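Local coordinates for protein probable polysaccharide deacetylase pdaA (Bacillus subtilis, PDB 1NY1) that deacetylates N-acetylmuramic acid residues in peptidoglycan glycan strands, leading to muramic delta-lactam formation in the spore cortex, and is required for germination, at residues D33-G38 against G193-L198; N136-P141 against G158-F163. All coordinates share one frame; numbering follows the deposited sequence.

How the contacts relate
Contact 1 brings the loop 33-38 against strand 194-198, and contact 2 pairs the short parallel strands 138-139 and 160-161; along the chain the second is nested inside the loop closed by the first. Their centres are about 11 Å apart and the two meet directly. Phe35 O lies 2.9 Å from Phe163 N, a probable hydrogen bond, while Leu197 CG reaches within 3.5 Å of Arg140 NH1. Contact 2 is the closer to the catalytic centre: the side chain of Arg140 comes about 3 Å from that of Asp50, the proton acceptor by similarity, and about 4 Å from that of metal-binding His101. Ile195 of contact 1 stays about 9 Å from Asp50, side chain to side chain.

Contact 1: D33-G38 against G193-L198; sequences DAFYLG and GAIYLL
Ile195 points its side chain at the loop and meets three successive residues, Phe35, Tyr36 and Leu37, mainly through its terminal methyl. CD1 of Ile195 lies 3.7 Å from Phe35 CD1, at the edge of the ring and in its plane, so the methyl abuts the rim and does not sit over a face. The same methyl packs on the peptide between Tyr36 and Leu37: Ile195 CD1 is 3.4 Å from Tyr36 C and 3.6 Å from Leu37 N. The reach comes from an extended chain, with CD1 anti to CA about the CB-CG1 bond of Ile195 (chi2 -177°). Behind the tip, Ile195 CG1 lies 3.5 Å from Tyr36 O.

The polar part of the contact is one backbone hydrogen bond, from Gly38 N to Gly193 O, at 2.8 Å. It is almost straight (172° at the hydrogen), and the donor lies in the carbonyl plane on a lone pair, with a C=O...N angle of 137°. Leu37 flanks the acceptor: its CD2 methyl stands 3.5 Å from Gly193 O. Gly193 itself has a positive phi, which suits glycine, and a beta carbon there would point at the loop, 3.3 Å from Gly38 O.

Farther out, Ser165 OG bonds to Ile195 N, while Tyr36 OH, turned away from the strand, is held by Asn26 OD1 and Ala21 N. The contact thus joins the connection between helix 23-31, which ends in a Schellman motif with Asp33 as its C-prime residue, and strand 44-51 to the beginning of the strand 194-198 region. Strand 194-198 runs parallel to strand 44-51 in the main sheet, and helix 226-234 packs its Leu229 against both Phe35 and Ile195.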
loop_
_atom_site.group_PDB
_atom_site.type_symbol
_atom_site.label_atom_id
_atom_site.label_comp_id
_atom_site.label_asym_id
_atom_site.label_seq_id
_atom_site.Cartn_x
_atom_site.Cartn_y
_atom_site.Cartn_z
ATOM N N ASP A 33 0.928 -1.299 -16.660
ATOM C CA ASP A 33 1.925 -1.786 -15.706
ATOM C C ASP A 33 1.506 -1.807 -14.239
ATOM O O ASP A 33 2.345 -2.025 -13.366
ATOM C CB ASP A 33 3.217 -0.971 -15.827
ATOM C CG ASP A 33 3.861 -1.100 -17.189
ATOM O OD1 ASP A 33 4.029 -2.248 -17.657
ATOM O OD2 ASP A 33 4.204 -0.057 -17.784
ATOM N N ALA A 34 0.229 -1.579 -13.957
ATOM C CA ALA A 34 -0.237 -1.599 -12.574
ATOM C C ALA A 34 -0.320 -3.056 -12.126
ATOM O O ALA A 34 -0.447 -3.952 -12.957
ATOM C CB ALA A 34 -1.604 -0.937 -12.471
ATOM N N PHE A 35 -0.240 -3.304 -10.822
ATOM C CA PHE A 35 -0.318 -4.679 -10.331
ATOM C C PHE A 35 -0.931 -4.761 -8.946
ATOM O O PHE A 35 -1.053 -3.752 -8.250
ATOM C CB PHE A 35 1.079 -5.317 -10.321
ATOM C CG PHE A 35 2.094 -4.537 -9.539
ATOM C CD1 PHE A 35 2.182 -4.665 -8.156
ATOM C CD2 PHE A 35 2.939 -3.640 -10.183
ATOM C CE1 PHE A 35 3.096 -3.909 -7.424
ATOM C CE2 PHE A 35 3.856 -2.878 -9.464
ATOM C CZ PHE A 35 3.934 -3.012 -8.080
ATOM N N TYR A 36 -1.332 -5.966 -8.552
ATOM C CA TYR A 36 -1.917 -6.172 -7.231
ATOM C C TYR A 36 -1.306 -7.388 -6.555
ATOM O O TYR A 36 -1.626 -7.704 -5.411
ATOM C CB TYR A 36 -3.433 -6.333 -7.319
ATOM C CG TYR A 36 -3.935 -7.456 -8.205
ATOM C CD1 TYR A 36 -4.050 -7.282 -9.582
ATOM C CD2 TYR A 36 -4.387 -8.654 -7.652
ATOM C CE1 TYR A 36 -4.616 -8.268 -10.390
ATOM C CE2 TYR A 36 -4.957 -9.651 -8.450
ATOM C CZ TYR A 36 -5.073 -9.447 -9.813
ATOM O OH TYR A 36 -5.676 -10.402 -10.596
ATOM N N LEU A 37 -0.412 -8.057 -7.277
ATOM C CA LEU A 37 0.288 -9.227 -6.768
ATOM C C LEU A 37 1.760 -9.159 -7.150
ATOM O O LEU A 37 2.128 -8.518 -8.135
ATOM C CB LEU A 37 -0.312 -10.512 -7.347
ATOM C CG LEU A 37 -1.671 -10.980 -6.823
ATOM C CD1 LEU A 37 -2.256 -12.013 -7.775
ATOM C CD2 LEU A 37 -1.515 -11.560 -5.423
ATOM N N GLY A 38 2.589 -9.839 -6.360
ATOM C CA GLY A 38 4.013 -9.897 -6.624
ATOM C C GLY A 38 4.293 -11.258 -7.234
ATOM O O GLY A 38 3.492 -11.752 -8.029
ATOM N N GLY A 193 2.897 -14.293 -3.075
ATOM C CA GLY A 193 2.839 -13.057 -3.831
ATOM C C GLY A 193 1.845 -12.026 -3.327
ATOM O O GLY A 193 1.633 -11.006 -3.978
ATOM N N ALA A 194 1.243 -12.272 -2.168
ATOM C CA ALA A 194 0.264 -11.337 -1.622
ATOM C C ALA A 194 0.825 -9.960 -1.330
ATOM O O ALA A 194 1.938 -9.818 -0.826
ATOM C CB ALA A 194 -0.344 -11.900 -0.340
ATOM N N ILE A 195 0.041 -8.945 -1.671
ATOM C CA ILE A 195 0.400 -7.573 -1.370
ATOM C C ILE A 195 -0.679 -7.183 -0.367
ATOM O O ILE A 195 -1.866 -7.109 -0.707
ATOM C CB ILE A 195 0.334 -6.654 -2.611
ATOM C CG1 ILE A 195 1.388 -7.096 -3.639
ATOM C CG2 ILE A 195 0.568 -5.200 -2.191
ATOM C CD1 ILE A 195 1.472 -6.219 -4.890
ATOM N N TYR A 196 -0.264 -6.987 0.879
ATOM C CA TYR A 196 -1.173 -6.611 1.953
ATOM C C TYR A 196 -1.360 -5.112 2.006
ATOM O O TYR A 196 -0.409 -4.351 1.823
ATOM C CB TYR A 196 -0.636 -7.025 3.324
ATOM C CG TYR A 196 -0.791 -8.476 3.688
ATOM C CD1 TYR A 196 -0.986 -8.855 5.017
ATOM C CD2 TYR A 196 -0.716 -9.469 2.720
ATOM C CE1 TYR A 196 -1.102 -10.195 5.374
ATOM C CE2 TYR A 196 -0.832 -10.809 3.064
ATOM C CZ TYR A 196 -1.025 -11.167 4.386
ATOM O OH TYR A 196 -1.139 -12.498 4.718
ATOM N N LEU A 197 -2.595 -4.701 2.265
ATOM C CA LEU A 197 -2.930 -3.298 2.423
ATOM C C LEU A 197 -3.377 -3.205 3.873
ATOM O O LEU A 197 -4.412 -3.762 4.249
ATOM C CB LEU A 197 -4.079 -2.888 1.497
ATOM C CG LEU A 197 -4.465 -1.405 1.409
ATOM C CD1 LEU A 197 -5.779 -1.279 0.656
ATOM C CD2 LEU A 197 -4.612 -0.796 2.778
ATOM N N LEU A 198 -2.593 -2.509 4.687
ATOM C CA LEU A 198 -2.907 -2.359 6.103
ATOM C C LEU A 198 -3.024 -0.892 6.489
ATOM O O LEU A 198 -2.533 -0.011 5.783
ATOM C CB LEU A 198 -1.807 -2.993 6.960
ATOM C CG LEU A 198 -1.492 -4.470 6.745
ATOM C CD1 LEU A 198 -0.309 -4.872 7.611
ATOM C CD2 LEU A 198 -2.718 -5.303 7.082
#

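Contact 2: N136-P141 against G158-F163; sequences NLYLRP and GYQTVF
Leu137 lies over one face of the Tyr159 ring: its CB is 4.0 Å from the ring centroid and 28° off the normal, a CH-pi contact, and its CD1 also lies above that face, while Tyr138 C sits at the ring edge. The Phe163 ring carries Thr161 CG2 on one face, offset toward the rim, and stacks with Trp8. The Tyr138 ring meets Gln160 CB and Val162 CG2 obliquely.

The arrangement is a beta-alpha-beta crossover, strands 138-139 and 160-161 running parallel with helix 148-156 between them, consistent with the irregular beta/alpha barrel of NodB-type deacetylases. Its ladder is Gln160 N to Leu137 O at 3.0 Å, Leu139 N to Gln160 O at 2.8 Å and Val162 N to Leu139 O at 2.7 Å. Leu139 and Thr161 face helix 148-156; Tyr138 and Gln160 face helix 226-234.

Beyond the ladder, the Arg140 chain bends at its third torsion (chi3 -77°) and brings the guanidinium back to the chain just past strand 160-161. Val162 O lies at the guanidinium edge, near its plane, 3.0 Å from Arg140 NE. Phe163 O takes Arg140 NH2 at 2.9 Å in a more bent bond, 134° at the hydrogen. NH1 meanwhile makes a salt bridge to Asp50 and a bond to Thr48 OG1. An alanine here would probably leave Val162 O and Phe163 O without these donors and would remove the salt bridge to Asp50.

On the side of the sheet that Leu139 shares, the Thr161 CG2 methyl lies 3.5 Å above the Phe163 ring plane and 3.6 Å from Pro141 CD.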
loop_
_atom_site.group_PDB
_atom_site.type_symbol
_atom_site.label_atom_id
_atom_site.label_comp_id
_atom_site.label_asym_id
_atom_site.label_seq_id
_atom_site.Cartn_x
_atom_site.Cartn_y
_atom_site.Cartn_z
ATOM N N ASN A 136 11.154 5.728 -5.482
ATOM C CA ASN A 136 10.638 5.487 -6.815
ATOM C C ASN A 136 9.175 5.895 -6.704
ATOM O O ASN A 136 8.595 5.848 -5.616
ATOM C CB ASN A 136 10.762 4.009 -7.194
ATOM C CG ASN A 136 12.201 3.586 -7.405
ATOM O OD1 ASN A 136 12.976 4.287 -8.063
ATOM N ND2 ASN A 136 12.569 2.430 -6.860
ATOM N N LEU A 137 8.598 6.301 -7.830
ATOM C CA LEU A 137 7.212 6.763 -7.907
ATOM C C LEU A 137 6.150 5.670 -7.830
ATOM O O LEU A 137 5.927 4.950 -8.800
ATOM C CB LEU A 137 7.004 7.542 -9.212
ATOM C CG LEU A 137 7.910 8.749 -9.477
ATOM C CD1 LEU A 137 7.521 9.432 -10.792
ATOM C CD2 LEU A 137 7.784 9.707 -8.329
ATOM N N TYR A 138 5.488 5.569 -6.682
ATOM C CA TYR A 138 4.428 4.586 -6.480
ATOM C C TYR A 138 3.158 5.311 -6.102
ATOM O O TYR A 138 3.188 6.266 -5.329
ATOM C CB TYR A 138 4.789 3.622 -5.359
ATOM C CG TYR A 138 5.956 2.749 -5.701
ATOM C CD1 TYR A 138 5.907 1.904 -6.809
ATOM C CD2 TYR A 138 7.123 2.790 -4.944
ATOM C CE1 TYR A 138 6.997 1.120 -7.158
ATOM C CE2 TYR A 138 8.217 2.006 -5.284
ATOM C CZ TYR A 138 8.147 1.177 -6.394
ATOM O OH TYR A 138 9.229 0.408 -6.750
ATOM N N LEU A 139 2.038 4.846 -6.634
ATOM C CA LEU A 139 0.770 5.475 -6.344
ATOM C C LEU A 139 -0.321 4.491 -5.996
ATOM O O LEU A 139 -0.379 3.382 -6.526
ATOM C CB LEU A 139 0.309 6.299 -7.546
ATOM C CG LEU A 139 -1.146 6.782 -7.511
ATOM C CD1 LEU A 139 -1.338 7.750 -6.352
ATOM C CD2 LEU A 139 -1.499 7.450 -8.831
ATOM N N ARG A 140 -1.184 4.908 -5.083
ATOM C CA ARG A 140 -2.330 4.106 -4.717
ATOM C C ARG A 140 -3.488 5.085 -4.816
ATOM O O ARG A 140 -3.555 6.061 -4.067
ATOM C CB ARG A 140 -2.208 3.552 -3.305
ATOM C CG ARG A 140 -3.412 2.703 -2.942
ATOM C CD ARG A 140 -3.108 1.757 -1.813
ATOM N NE ARG A 140 -2.327 0.602 -2.243
ATOM C CZ ARG A 140 -1.640 -0.164 -1.402
ATOM N NH1 ARG A 140 -1.645 0.123 -0.106
ATOM N NH2 ARG A 140 -0.975 -1.220 -1.847
ATOM N N PRO A 141 -4.395 4.861 -5.775
ATOM C CA PRO A 141 -5.541 5.753 -5.951
ATOM C C PRO A 141 -6.381 5.933 -4.691
ATOM O O PRO A 141 -6.715 4.964 -4.007
ATOM C CB PRO A 141 -6.323 5.082 -7.072
ATOM C CG PRO A 141 -5.241 4.487 -7.908
ATOM C CD PRO A 141 -4.332 3.869 -6.863
ATOM N N GLY A 158 5.065 9.035 -14.763
ATOM C CA GLY A 158 6.093 8.164 -14.222
ATOM C C GLY A 158 5.689 7.367 -12.998
ATOM O O GLY A 158 6.539 6.774 -12.333
ATOM N N TYR A 159 4.396 7.336 -12.701
ATOM C CA TYR A 159 3.914 6.606 -11.538
ATOM C C TYR A 159 3.509 5.171 -11.804
ATOM O O TYR A 159 2.896 4.845 -12.823
ATOM C CB TYR A 159 2.734 7.342 -10.898
ATOM C CG TYR A 159 3.147 8.496 -10.025
ATOM C CD1 TYR A 159 3.529 8.284 -8.697
ATOM C CD2 TYR A 159 3.184 9.797 -10.525
ATOM C CE1 TYR A 159 3.937 9.340 -7.890
ATOM C CE2 TYR A 159 3.596 10.861 -9.723
ATOM C CZ TYR A 159 3.970 10.628 -8.412
ATOM O OH TYR A 159 4.383 11.674 -7.614
ATOM N N GLN A 160 3.874 4.318 -10.859
ATOM C CA GLN A 160 3.545 2.910 -10.911
ATOM C C GLN A 160 2.373 2.791 -9.941
ATOM O O GLN A 160 2.511 3.125 -8.766
ATOM C CB GLN A 160 4.722 2.086 -10.398
ATOM C CG GLN A 160 4.597 0.617 -10.676
ATOM C CD GLN A 160 4.885 0.289 -12.120
ATOM O OE1 GLN A 160 4.491 -0.761 -12.615
ATOM N NE2 GLN A 160 5.589 1.186 -12.805
ATOM N N THR A 161 1.220 2.344 -10.426
ATOM C CA THR A 161 0.061 2.209 -9.552
ATOM C C THR A 161 0.082 0.852 -8.864
ATOM O O THR A 161 0.185 -0.186 -9.516
ATOM C CB THR A 161 -1.252 2.401 -10.339
ATOM O OG1 THR A 161 -1.324 3.754 -10.801
ATOM C CG2 THR A 161 -2.465 2.114 -9.454
ATOM N N VAL A 162 -0.014 0.874 -7.538
ATOM C CA VAL A 162 0.032 -0.340 -6.736
ATOM C C VAL A 162 -1.293 -0.612 -6.027
ATOM O O VAL A 162 -1.740 0.186 -5.201
ATOM C CB VAL A 162 1.150 -0.231 -5.666
ATOM C CG1 VAL A 162 1.268 -1.529 -4.892
ATOM C CG2 VAL A 162 2.475 0.132 -6.327
ATOM N N PHE A 163 -1.926 -1.731 -6.364
ATOM C CA PHE A 163 -3.179 -2.102 -5.721
ATOM C C PHE A 163 -2.869 -3.081 -4.597
ATOM O O PHE A 163 -1.835 -2.954 -3.939
ATOM C CB PHE A 163 -4.142 -2.706 -6.745
ATOM C CG PHE A 163 -4.663 -1.702 -7.731
ATOM C CD1 PHE A 163 -5.494 -0.673 -7.309
ATOM C CD2 PHE A 163 -4.286 -1.752 -9.065
ATOM C CE1 PHE A 163 -5.944 0.298 -8.203
ATOM C CE2 PHE A 163 -4.727 -0.788 -9.968
ATOM C CZ PHE A 163 -5.556 0.237 -9.535
#